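Long-range contact in protein Amuc_1100 (PDB 6KNY), which is of unknown function but is a membrane-anchored protein of the gut bacterium Akkermansia muciniphila, seen here as a monomer without its transmembrane region: residues 167-181 / 264-278. Residues are numbered along the deposited sequence; the frame is centred on the assembly and turned at random. Where two conformers were deposited one is given.
Sequences QAPWTPMPLEIAFQG and QVFVQVSLNLVHFNQ
Two long antiparallel strands, 170-181 and 265-276, lie side by side within a mixed sheet and illustrate how one continuous register, from W170 opposite F276 to G181 opposite V265, can join distant parts of a chain. Every second pair, from T171-H275 to G181-V265, is a hydrogen-bonded pair; in the middle, L271 N donates to L175 O at 2.8 Å, almost straight at 175°. M173, L175, I177 and F179 project with L271, L273 and V267 onto the face covered by helices 117-134 and 183-194. There F179 has CG between its backbone N and carbonyl carbon (chi1 52°), which swings the ring over its cross-strand neighbour, and V267 CB sits 3.9 Å from the ring centroid, a CH-pi contact displaced toward the rim. Farther along, M173, extended beyond CG, lays CE 3.6 Å from H275 CB. On the other face, the OE1 of Q268 is taken by K144 of strand 141-146. Just past the end of strand 265-276, N277 fastens it to the start of strand 170-181: its ND2 gives one hydrogen to A168 O (2.9 Å) and the other to T171 OG1 (2.8 Å), both acceptors lying close to the amide plane. Its OD1 accepts from H275 ND1, in the plane of the imidazole, while H275 NE2 bonds S63 O, fixing that ring's rotation. For N277, an alanine here is likely to leave A168 O and T171 OG1 without this shared donor and the imidazole less firmly oriented. A water completes the junction, donating to P169 O at 2.7 Å and accepting from Q278 N at 3.0 Å.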
ATOM      1  N   GLN A 167      16.109 -14.709   3.444  1.00 49.90           N
ATOM      2  CA  GLN A 167      16.281 -16.137   3.457  1.00 44.31           C
ATOM      3  C   GLN A 167      14.977 -16.944   3.295  1.00 38.97           C
ATOM      4  O   GLN A 167      14.984 -17.952   2.673  1.00 36.11           O
ATOM      5  CB  GLN A 167      16.975 -16.513   4.763  1.00 42.49           C
ATOM      6  CG  GLN A 167      16.224 -15.972   5.974  1.00 41.42           C
ATOM      7  CD  GLN A 167      16.440 -16.744   7.256  1.00 42.05           C
ATOM      8  OE1 GLN A 167      15.500 -17.029   8.014  1.00 31.67           O
ATOM      9  NE2 GLN A 167      17.691 -17.066   7.527  1.00 47.82           N
ATOM     10  N   ALA A 168      13.892 -16.472   3.888  1.00 35.45           N
ATOM     11  CA  ALA A 168      12.597 -17.104   3.858  1.00 28.76           C
ATOM     12  C   ALA A 168      11.883 -16.970   2.533  1.00 25.77           C
ATOM     13  O   ALA A 168      12.176 -16.118   1.773  1.00 24.64           O
ATOM     14  CB  ALA A 168      11.742 -16.578   4.976  1.00 30.12           C
ATOM     15  N   PRO A 169      10.928 -17.830   2.278  1.00 25.61           N
ATOM     16  CA  PRO A 169      10.261 -17.803   0.964  1.00 26.23           C
ATOM     17  C   PRO A 169       9.496 -16.521   0.678  1.00 26.52           C
ATOM     18  O   PRO A 169       9.197 -16.253  -0.501  1.00 22.45           O
ATOM     19  CB  PRO A 169       9.304 -19.006   1.023  1.00 27.97           C
ATOM     20  CG  PRO A 169       9.828 -19.855   2.120  1.00 27.71           C
ATOM     21  CD  PRO A 169      10.398 -18.913   3.123  1.00 27.02           C
ATOM     22  N   TRP A 170       9.117 -15.752   1.711  1.00 22.91           N
ATOM     23  CA  TRP A 170       8.502 -14.447   1.523  1.00 22.50           C
ATOM     24  C   TRP A 170       9.000 -13.515   2.618  1.00 22.99           C
ATOM     25  O   TRP A 170       9.508 -13.954   3.653  1.00 21.45           O
ATOM     26  CB  TRP A 170       6.962 -14.516   1.539  1.00 24.50           C
ATOM     27  CG  TRP A 170       6.385 -14.832   2.898  1.00 23.69           C
ATOM     28  CD1 TRP A 170       6.056 -13.937   3.898  1.00 23.77           C
ATOM     29  CD2 TRP A 170       6.104 -16.134   3.424  1.00 24.18           C
ATOM     30  NE1 TRP A 170       5.575 -14.618   4.998  1.00 23.01           N
ATOM     31  CE2 TRP A 170       5.599 -15.961   4.736  1.00 23.98           C
ATOM     32  CE3 TRP A 170       6.234 -17.430   2.916  1.00 25.14           C
ATOM     33  CZ2 TRP A 170       5.216 -17.040   5.538  1.00 25.94           C
ATOM     34  CZ3 TRP A 170       5.854 -18.496   3.707  1.00 26.11           C
ATOM     35  CH2 TRP A 170       5.353 -18.294   5.010  1.00 27.68           C
ATOM     36  N   THR A 171       8.853 -12.219   2.372  1.00 22.60           N
ATOM     37  CA  THR A 171       9.178 -11.176   3.339  1.00 23.03           C
ATOM     38  C   THR A 171       7.932 -10.329   3.526  1.00 23.18           C
ATOM     39  O   THR A 171       7.408  -9.791   2.538  1.00 24.61           O
ATOM     40  CB  THR A 171      10.332 -10.300   2.865  1.00 25.11           C
ATOM     41  OG1 THR A 171      11.520 -11.093   2.764  1.00 24.18           O
ATOM     42  CG2 THR A 171      10.540  -9.070   3.817  1.00 25.48           C
ATOM     43  N   PRO A 172       7.389 -10.240   4.737  1.00 22.18           N
ATOM     44  CA  PRO A 172       6.208  -9.404   4.958  1.00 22.07           C
ATOM     45  C   PRO A 172       6.621  -7.952   5.081  1.00 22.97           C
ATOM     46  O   PRO A 172       7.647  -7.633   5.689  1.00 26.68           O
ATOM     47  CB  PRO A 172       5.654  -9.917   6.297  1.00 23.16           C
ATOM     48  CG  PRO A 172       6.914 -10.326   7.064  1.00 23.59           C
ATOM     49  CD  PRO A 172       7.897 -10.856   5.979  1.00 22.42           C
ATOM     50  N   MET A 173       5.790  -7.058   4.550  1.00 21.98           N
ATOM     51  CA  MET A 173       6.079  -5.627   4.637  1.00 21.77           C
ATOM     52  C   MET A 173       4.929  -4.908   5.323  1.00 21.55           C
ATOM     53  O   MET A 173       3.833  -4.812   4.746  1.00 23.88           O
ATOM     54  CB  MET A 173       6.343  -5.050   3.247  1.00 24.06           C
ATOM     55  CG  MET A 173       7.534  -5.734   2.551  1.00 27.61           C
ATOM     56  SD  MET A 173       7.857  -5.023   0.933  1.00 29.06           S
ATOM     57  CE  MET A 173       9.299  -5.961   0.388  1.00 27.96           C
ATOM     58  N   PRO A 174       5.117  -4.372   6.535  1.00 21.37           N
ATOM     59  CA  PRO A 174       3.976  -3.850   7.304  1.00 21.28           C
ATOM     60  C   PRO A 174       3.526  -2.486   6.820  1.00 21.94           C
ATOM     61  O   PRO A 174       4.324  -1.682   6.324  1.00 22.42           O
ATOM     62  CB  PRO A 174       4.522  -3.768   8.735  1.00 21.06           C
ATOM     63  CG  PRO A 174       5.990  -3.505   8.531  1.00 22.22           C
ATOM     64  CD  PRO A 174       6.387  -4.269   7.279  1.00 21.08           C
ATOM     65  N   LEU A 175       2.220  -2.242   6.948  1.00 23.01           N
ATOM     66  CA  LEU A 175       1.681  -0.893   6.853  1.00 25.01           C
ATOM     67  C   LEU A 175       0.328  -0.835   7.545  1.00 23.75           C
ATOM     68  O   LEU A 175      -0.321  -1.862   7.791  1.00 21.88           O
ATOM     69  CB  LEU A 175       1.548  -0.439   5.399  1.00 26.02           C
ATOM     70  CG  LEU A 175       0.555  -1.198   4.536  1.00 26.34           C
ATOM     71  CD1 LEU A 175      -0.134  -0.208   3.579  1.00 26.57           C
ATOM     72  CD2 LEU A 175       1.296  -2.306   3.747  1.00 31.74           C
ATOM     73  N   GLU A 176      -0.105   0.390   7.822  1.00 24.99           N
ATOM     74  CA  GLU A 176      -1.408   0.652   8.414  1.00 29.10           C
ATOM     75  C   GLU A 176      -2.114   1.691   7.566  1.00 24.71           C
ATOM     76  O   GLU A 176      -1.495   2.664   7.133  1.00 26.40           O
ATOM     77  CB  GLU A 176      -1.298   1.209   9.844  1.00 32.76           C
ATOM     78  CG  GLU A 176      -0.466   0.406  10.816  1.00 41.75           C
ATOM     79  CD  GLU A 176      -0.415   1.088  12.193  1.00 47.93           C
ATOM     80  OE1 GLU A 176      -1.264   1.969  12.459  1.00 49.94           O
ATOM     81  OE2 GLU A 176       0.486   0.758  12.992  1.00 50.58           O
ATOM     82  N   ILE A 177      -3.410   1.515   7.369  1.00 26.07           N
ATOM     83  CA  ILE A 177      -4.224   2.510   6.689  1.00 28.01           C
ATOM     84  C   ILE A 177      -5.441   2.809   7.551  1.00 30.47           C
ATOM     85  O   ILE A 177      -6.081   1.894   8.082  1.00 29.70           O
ATOM     86  CB  ILE A 177      -4.645   2.049   5.284  1.00 31.92           C
ATOM     87  CG1 ILE A 177      -3.407   1.648   4.472  1.00 33.08           C
ATOM     88  CG2 ILE A 177      -5.436   3.147   4.589  1.00 32.14           C
ATOM     89  CD1 ILE A 177      -3.700   1.334   3.017  1.00 37.43           C
ATOM     90  N   ALA A 178      -5.739   4.095   7.711  1.00 28.36           N
ATOM     91  CA  ALA A 178      -6.928   4.554   8.402  1.00 28.43           C
ATOM     92  C   ALA A 178      -7.748   5.363   7.409  1.00 28.96           C
ATOM     93  O   ALA A 178      -7.198   6.193   6.670  1.00 25.81           O
ATOM     94  CB  ALA A 178      -6.561   5.399   9.626  1.00 29.18           C
ATOM     95  N   PHE A 179      -9.048   5.097   7.367  1.00 27.01           N
ATOM     96  CA  PHE A 179      -9.943   5.846   6.499  1.00 28.59           C
ATOM     97  C   PHE A 179     -11.316   5.849   7.145  1.00 32.19           C
ATOM     98  O   PHE A 179     -11.537   5.204   8.177  1.00 27.40           O
ATOM     99  CB  PHE A 179     -10.012   5.263   5.082  1.00 26.42           C
ATOM    100  CG  PHE A 179     -10.315   3.785   5.037  1.00 25.62           C
ATOM    101  CD1 PHE A 179     -11.618   3.322   5.083  1.00 27.82           C
ATOM    102  CD2 PHE A 179      -9.287   2.859   4.931  1.00 27.80           C
ATOM    103  CE1 PHE A 179     -11.896   1.956   5.028  1.00 28.57           C
ATOM    104  CE2 PHE A 179      -9.545   1.501   4.873  1.00 28.33           C
ATOM    105  CZ  PHE A 179     -10.859   1.042   4.924  1.00 27.58           C
ATOM    106  N   GLN A 180     -12.238   6.586   6.529  1.00 34.10           N
ATOM    107  CA  GLN A 180     -13.594   6.640   7.040  1.00 35.34           C
ATOM    108  C   GLN A 180     -14.555   6.946   5.906  1.00 31.94           C
ATOM    109  O   GLN A 180     -14.193   7.578   4.912  1.00 33.23           O
ATOM    110  CB  GLN A 180     -13.731   7.671   8.176  1.00 39.08           C
ATOM    111  CG  GLN A 180     -13.764   9.115   7.755  1.00 45.71           C
ATOM    112  CD  GLN A 180     -14.466  10.006   8.797  1.00 52.07           C
ATOM    113  OE1 GLN A 180     -15.681   9.922   8.986  1.00 58.38           O
ATOM    114  NE2 GLN A 180     -13.697  10.849   9.477  1.00 57.92           N
ATOM    115  N   GLY A 181     -15.785   6.478   6.067  1.00 34.05           N
ATOM    116  CA  GLY A 181     -16.823   6.708   5.083  1.00 32.24           C
ATOM    117  C   GLY A 181     -18.104   6.095   5.588  1.00 37.36           C
ATOM    118  O   GLY A 181     -18.169   5.590   6.716  1.00 35.56           O
ATOM    119  N   GLN A 264     -20.930   7.869   9.813  1.00 48.71           N
ATOM    120  CA  GLN A 264     -19.564   7.605   9.384  1.00 44.88           C
ATOM    121  C   GLN A 264     -19.011   6.421  10.163  1.00 41.96           C
ATOM    122  O   GLN A 264     -19.275   6.274  11.362  1.00 36.02           O
ATOM    123  CB  GLN A 264     -18.664   8.822   9.604  1.00 46.49           C
ATOM    124  CG  GLN A 264     -18.908  10.001   8.649  1.00 49.15           C
ATOM    125  CD  GLN A 264     -18.438   9.748   7.226  1.00 45.14           C
ATOM    126  OE1 GLN A 264     -19.223   9.388   6.351  1.00 50.02           O
ATOM    127  NE2 GLN A 264     -17.156   9.963   6.984  1.00 47.91           N
ATOM    128  N   VAL A 265     -18.262   5.572   9.468  1.00 37.20           N
ATOM    129  CA  VAL A 265     -17.583   4.430  10.066  1.00 34.14           C
ATOM    130  C   VAL A 265     -16.081   4.626   9.887  1.00 32.24           C
ATOM    131  O   VAL A 265     -15.618   4.960   8.789  1.00 33.21           O
ATOM    132  CB  VAL A 265     -18.058   3.117   9.425  1.00 35.35           C
ATOM    133  CG1 VAL A 265     -17.265   1.935   9.968  1.00 35.93           C
ATOM    134  CG2 VAL A 265     -19.567   2.939   9.638  1.00 34.67           C
ATOM    135  N   PHE A 266     -15.328   4.449  10.963  1.00 29.55           N
ATOM    136  CA  PHE A 266     -13.883   4.628  10.936  1.00 32.02           C
ATOM    137  C   PHE A 266     -13.207   3.263  10.929  1.00 32.65           C
ATOM    138  O   PHE A 266     -13.572   2.388  11.725  1.00 30.06           O
ATOM    139  CB  PHE A 266     -13.443   5.462  12.134  1.00 36.12           C
ATOM    140  CG  PHE A 266     -11.970   5.375  12.455  1.00 46.02           C
ATOM    141  CD1 PHE A 266     -11.476   4.387  13.308  1.00 48.43           C
ATOM    142  CD2 PHE A 266     -11.080   6.305  11.930  1.00 46.57           C
ATOM    143  CE1 PHE A 266     -10.121   4.321  13.615  1.00 50.25           C
ATOM    144  CE2 PHE A 266      -9.724   6.252  12.235  1.00 46.28           C
ATOM    145  CZ  PHE A 266      -9.242   5.262  13.078  1.00 49.23           C
ATOM    146  N   VAL A 267     -12.257   3.096  10.033  1.00 31.51           N
ATOM    147  CA  VAL A 267     -11.501   1.877   9.886  1.00 29.74           C
ATOM    148  C   VAL A 267     -10.020   2.106   9.972  1.00 28.66           C
ATOM    149  O   VAL A 267      -9.505   3.004   9.409  1.00 30.34           O
ATOM    150  CB  VAL A 267     -11.744   1.198   8.540  1.00 30.11           C
ATOM    151  CG1 VAL A 267     -10.951  -0.084   8.416  1.00 29.48           C
ATOM    152  CG2 VAL A 267     -13.197   0.911   8.338  1.00 33.05           C
ATOM    153  N   GLN A 268      -9.362   1.228  10.684  1.00 29.07           N
ATOM    154  CA  GLN A 268      -7.944   1.210  10.789  1.00 28.52           C
ATOM    155  C   GLN A 268      -7.520  -0.227  10.663  1.00 26.40           C
ATOM    156  O   GLN A 268      -7.905  -1.065  11.443  1.00 23.07           O
ATOM    157  CB  GLN A 268      -7.434   1.830  12.053  1.00 36.11           C
ATOM    158  CG  GLN A 268      -5.961   2.088  11.928  1.00 52.95           C
ATOM    159  CD  GLN A 268      -5.393   2.935  13.031  1.00 60.70           C
ATOM    160  OE1 GLN A 268      -5.354   4.161  12.942  1.00 67.84           O
ATOM    161  NE2 GLN A 268      -4.939   2.283  14.080  1.00 61.37           N
ATOM    162  N   VAL A 269      -6.747  -0.494   9.634  1.00 25.35           N
ATOM    163  CA  VAL A 269      -6.278  -1.828   9.346  1.00 28.03           C
ATOM    164  C   VAL A 269      -4.763  -1.942   9.258  1.00 27.74           C
ATOM    165  O   VAL A 269      -4.119  -1.077   8.730  1.00 24.65           O
ATOM    166  CB  VAL A 269      -6.944  -2.392   8.077  1.00 31.37           C
ATOM    167  CG1 VAL A 269      -6.630  -1.551   6.875  1.00 35.91           C
ATOM    168  CG2 VAL A 269      -6.489  -3.798   7.823  1.00 34.14           C
ATOM    169  N   SER A 270      -4.279  -3.026   9.854  0.60 26.05           N
ATOM    170  CA  SER A 270      -2.863  -3.367   9.842  0.60 25.29           C
ATOM    171  C   SER A 270      -2.662  -4.457   8.801  0.60 24.17           C
ATOM    172  O   SER A 270      -3.305  -5.511   8.874  0.60 22.13           O
ATOM    173  CB  SER A 270      -2.425  -3.842  11.227  0.60 25.92           C
ATOM    174  OG  SER A 270      -1.050  -4.133  11.268  0.60 28.31           O
ATOM    175  N   LEU A 271      -1.778  -4.207   7.836  1.00 23.73           N
ATOM    176  CA  LEU A 271      -1.579  -5.126   6.733  1.00 24.56           C
ATOM    177  C   LEU A 271      -0.134  -5.593   6.686  1.00 25.44           C
ATOM    178  O   LEU A 271       0.782  -4.896   7.142  1.00 25.24           O
ATOM    179  CB  LEU A 271      -1.956  -4.453   5.416  1.00 23.93           C
ATOM    180  CG  LEU A 271      -3.407  -3.949   5.360  1.00 25.39           C
ATOM    181  CD1 LEU A 271      -3.563  -2.936   4.240  1.00 26.33           C
ATOM    182  CD2 LEU A 271      -4.381  -5.102   5.167  1.00 26.29           C
ATOM    183  N   ASN A 272       0.061  -6.797   6.161  1.00 23.48           N
ATOM    184  CA  ASN A 272       1.375  -7.253   5.727  1.00 25.30           C
ATOM    185  C   ASN A 272       1.290  -7.511   4.232  1.00 24.31           C
ATOM    186  O   ASN A 272       0.542  -8.393   3.792  1.00 21.84           O
ATOM    187  CB  ASN A 272       1.820  -8.499   6.481  1.00 30.12           C
ATOM    188  CG  ASN A 272       2.172  -8.204   7.944  1.00 34.77           C
ATOM    189  OD1 ASN A 272       3.227  -7.654   8.251  1.00 38.57           O
ATOM    190  ND2 ASN A 272       1.293  -8.593   8.844  1.00 36.87           N
ATOM    191  N   LEU A 273       2.015  -6.702   3.460  1.00 23.40           N
ATOM    192  CA  LEU A 273       2.232  -6.971   2.044  1.00 21.51           C
ATOM    193  C   LEU A 273       3.216  -8.127   1.922  1.00 19.50           C
ATOM    194  O   LEU A 273       4.305  -8.083   2.503  1.00 19.75           O
ATOM    195  CB  LEU A 273       2.781  -5.721   1.358  1.00 21.64           C
ATOM    196  CG  LEU A 273       3.277  -5.831  -0.091  1.00 23.18           C
ATOM    197  CD1 LEU A 273       2.130  -6.204  -1.034  1.00 22.30           C
ATOM    198  CD2 LEU A 273       4.000  -4.524  -0.522  1.00 26.95           C
ATOM    199  N   VAL A 274       2.852  -9.160   1.175  1.00 20.39           N
ATOM    200  CA  VAL A 274       3.672 -10.364   1.091  1.00 22.12           C
ATOM    201  C   VAL A 274       4.580 -10.238  -0.132  1.00 24.06           C
ATOM    202  O   VAL A 274       4.098 -10.237  -1.271  1.00 26.52           O
ATOM    203  CB  VAL A 274       2.789 -11.617   1.026  1.00 20.55           C
ATOM    204  CG1 VAL A 274       3.631 -12.878   0.868  1.00 21.21           C
ATOM    205  CG2 VAL A 274       1.898 -11.685   2.291  1.00 20.67           C
ATOM    206  N   HIS A 275       5.894 -10.105   0.096  1.00 24.21           N
ATOM    207  CA  HIS A 275       6.858 -10.133  -1.003  1.00 24.31           C
ATOM    208  C   HIS A 275       7.427 -11.545  -1.146  1.00 24.16           C
ATOM    209  O   HIS A 275       8.133 -12.027  -0.254  1.00 22.40           O
ATOM    210  CB  HIS A 275       8.007  -9.143  -0.810  1.00 22.20           C
ATOM    211  CG  HIS A 275       8.967  -9.161  -1.964  1.00 24.31           C
ATOM    212  ND1 HIS A 275      10.142  -9.888  -1.952  1.00 25.49           N
ATOM    213  CD2 HIS A 275       8.878  -8.619  -3.204  1.00 27.19           C
ATOM    214  CE1 HIS A 275      10.754  -9.760  -3.118  1.00 26.62           C
ATOM    215  NE2 HIS A 275      10.016  -8.981  -3.889  1.00 25.27           N
ATOM    216  N   PHE A 276       7.155 -12.184  -2.283  1.00 21.70           N
ATOM    217  CA  PHE A 276       7.691 -13.511  -2.585  1.00 22.63           C
ATOM    218  C   PHE A 276       9.137 -13.393  -3.050  1.00 22.59           C
ATOM    219  O   PHE A 276       9.443 -12.620  -3.961  1.00 22.85           O
ATOM    220  CB  PHE A 276       6.823 -14.199  -3.638  1.00 21.11           C
ATOM    221  CG  PHE A 276       5.446 -14.488  -3.142  1.00 20.54           C
ATOM    222  CD1 PHE A 276       5.181 -15.650  -2.424  1.00 22.43           C
ATOM    223  CD2 PHE A 276       4.421 -13.580  -3.345  1.00 21.14           C
ATOM    224  CE1 PHE A 276       3.901 -15.902  -1.914  1.00 24.43           C
ATOM    225  CE2 PHE A 276       3.144 -13.818  -2.833  1.00 23.56           C
ATOM    226  CZ  PHE A 276       2.887 -14.978  -2.117  1.00 23.98           C
ATOM    227  N   ASN A 277      10.028 -14.152  -2.415  1.00 24.92           N
ATOM    228  CA  ASN A 277      11.454 -13.889  -2.534  1.00 24.16           C
ATOM    229  C   ASN A 277      12.134 -14.734  -3.607  1.00 25.08           C
ATOM    230  O   ASN A 277      12.937 -14.207  -4.380  1.00 27.06           O
ATOM    231  CB  ASN A 277      12.138 -14.103  -1.181  1.00 23.04           C
ATOM    232  CG  ASN A 277      11.834 -12.983  -0.203  1.00 25.98           C
ATOM    233  OD1 ASN A 277      11.554 -11.844  -0.620  1.00 23.49           O
ATOM    234  ND2 ASN A 277      11.855 -13.297   1.104  1.00 21.44           N
ATOM    235  N   GLN A 278      11.841 -16.020  -3.663  1.00 27.70           N
ATOM    236  CA  GLN A 278      12.564 -16.866  -4.621  1.00 28.86           C
ATOM    237  C   GLN A 278      11.653 -18.004  -5.077  1.00 26.33           C
ATOM    238  O   GLN A 278      11.976 -19.185  -4.915  1.00 26.38           O
ATOM    239  CB  GLN A 278      13.882 -17.369  -4.001  1.00 32.55           C
ATOM    240  CG  GLN A 278      13.764 -18.378  -2.853  1.00 37.00           C
ATOM    241  CD  GLN A 278      13.933 -17.768  -1.469  1.00 47.10           C
ATOM    242  OE1 GLN A 278      14.442 -16.657  -1.313  1.00 56.12           O
ATOM    243  NE2 GLN A 278      13.495 -18.501  -0.449  1.00 62.39           N
TER
HETATM  244  O   HOH W   1       9.509 -17.656  -2.736  1.00 26.49           O